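Local coordinates for melanin biosynthesis protein TyrA, putative (Shewanella oneidensis, PDB 2HAG) that probably acts as a heme-dependent peroxidase of the DyP type, with heme b as its cofactor, at residues 164-169 / 259-264. Residues are numbered along the deposited sequence; the frame is centred on the assembly and turned at random.
Sequences EVALVG and ISTCRT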
# COMPACT_ATOMS: atom_id res chain seq x y z
N GLU A 164 20.52 -4.69 23.81
CA GLU A 164 21.77 -4.08 24.24
C GLU A 164 22.17 -2.93 23.32
O GLU A 164 22.64 -1.89 23.77
CB GLU A 164 22.88 -5.13 24.30
CG GLU A 164 22.78 -6.08 25.50
CD GLU A 164 23.65 -7.32 25.34
OE1 GLU A 164 24.48 -7.35 24.41
OE2 GLU A 164 23.48 -8.27 26.14
N VAL A 165 21.98 -3.14 22.02
CA VAL A 165 22.28 -2.13 21.01
C VAL A 165 21.23 -1.00 20.98
O VAL A 165 21.56 0.19 21.04
CB VAL A 165 22.36 -2.82 19.62
CG1 VAL A 165 22.50 -1.80 18.48
CG2 VAL A 165 23.53 -3.82 19.60
N ALA A 166 19.96 -1.39 20.90
CA ALA A 166 18.86 -0.45 20.66
C ALA A 166 18.45 0.42 21.86
O ALA A 166 18.23 1.62 21.73
CB ALA A 166 17.64 -1.21 20.16
N LEU A 167 18.34 -0.20 23.03
CA LEU A 167 17.69 0.45 24.17
C LEU A 167 18.62 1.15 25.14
O LEU A 167 19.62 0.58 25.59
CB LEU A 167 16.90 -0.58 24.97
CG LEU A 167 15.87 -1.42 24.26
CD1 LEU A 167 15.16 -2.26 25.31
CD2 LEU A 167 14.89 -0.55 23.46
N VAL A 168 18.25 2.37 25.50
CA VAL A 168 18.93 3.10 26.55
C VAL A 168 18.98 2.23 27.81
O VAL A 168 17.98 1.63 28.22
CB VAL A 168 18.20 4.43 26.89
CG1 VAL A 168 18.83 5.10 28.10
CG2 VAL A 168 18.22 5.37 25.70
N GLY A 169 20.16 2.17 28.42
CA GLY A 169 20.33 1.48 29.70
C GLY A 169 20.39 2.45 30.87
O GLY A 169 19.86 3.56 30.79
N ILE A 259 15.20 2.87 8.89
CA ILE A 259 14.86 3.13 10.27
C ILE A 259 15.95 2.61 11.19
O ILE A 259 16.20 1.42 11.23
CB ILE A 259 13.53 2.49 10.64
CG1 ILE A 259 12.38 3.15 9.89
CG2 ILE A 259 13.29 2.62 12.11
CD1 ILE A 259 11.10 2.33 9.87
N SER A 260 16.61 3.52 11.90
CA SER A 260 17.67 3.17 12.84
C SER A 260 17.13 3.31 14.25
O SER A 260 16.43 4.28 14.55
CB SER A 260 18.88 4.09 12.65
OG SER A 260 19.79 3.97 13.73
N THR A 261 17.44 2.33 15.09
CA THR A 261 17.08 2.38 16.50
C THR A 261 18.38 2.15 17.24
O THR A 261 19.20 1.37 16.78
CB THR A 261 16.02 1.31 16.89
OG1 THR A 261 16.63 0.01 16.95
CG2 THR A 261 14.88 1.26 15.89
N CYS A 262 18.57 2.82 18.38
CA CYS A 262 19.90 2.84 18.98
C CYS A 262 19.96 3.47 20.37
O CYS A 262 19.23 4.42 20.66
CB CYS A 262 20.83 3.60 18.05
SG CYS A 262 22.56 3.39 18.39
N ARG A 263 20.84 2.93 21.22
CA ARG A 263 21.17 3.53 22.53
C ARG A 263 21.53 4.99 22.45
O ARG A 263 21.05 5.79 23.23
CB ARG A 263 22.41 2.85 23.10
CG ARG A 263 22.13 1.72 23.98
CD ARG A 263 23.31 1.48 24.87
NE ARG A 263 22.99 0.48 25.87
CZ ARG A 263 23.67 0.30 26.98
NH1 ARG A 263 24.72 1.06 27.26
NH2 ARG A 263 23.29 -0.65 27.83
N THR A 264 22.44 5.31 21.52
CA THR A 264 22.88 6.67 21.27
C THR A 264 22.49 7.11 19.86
O THR A 264 22.41 6.28 18.94
CB THR A 264 24.41 6.80 21.39
OG1 THR A 264 24.79 8.14 21.12
CG2 THR A 264 25.12 5.93 20.37
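The flat guanidinium of Arg-263 has Gly-169 over one face, the backbone N of Gly-169 standing 4.0 Å above its plane and offset toward the rim, while the carbonyl oxygens of Glu-164 and Leu-167 approach NE obliquely. Glycine suits this spot because a CB there would run into Arg-263 NH2. In the ferredoxin-like C-terminal half of this DyP-type fold, the contact joins the C-terminal end of helix 161-166 to strand 253-262 and the residue that follows. A long arginine suits this place: its chain, extended from CG to NE, runs past the carbonyls of the helix end. NE donates a weak, bent hydrogen bond of 3.4 Å to Leu-167 O (N-H...O 128°), and NH1 makes a salt bridge to Glu-171. With an alanine here, the Glu-171 carboxylate would probably lose this charged mate, and Leu-167 O its weak bond. Small Ala-166 lets the strand come near, its CB 3.6 Å from Thr-261 OG1, a hydroxyl bonded to Leu-242 O of the adjacent strand. Ser-179 OG ties the two segments together, hydrogen-bonding both Ala-166 O and Cys-262 N. Backbone meets backbone where Arg-263 N donates to Val-165 O at 2.8 Å, in the carbonyl plane.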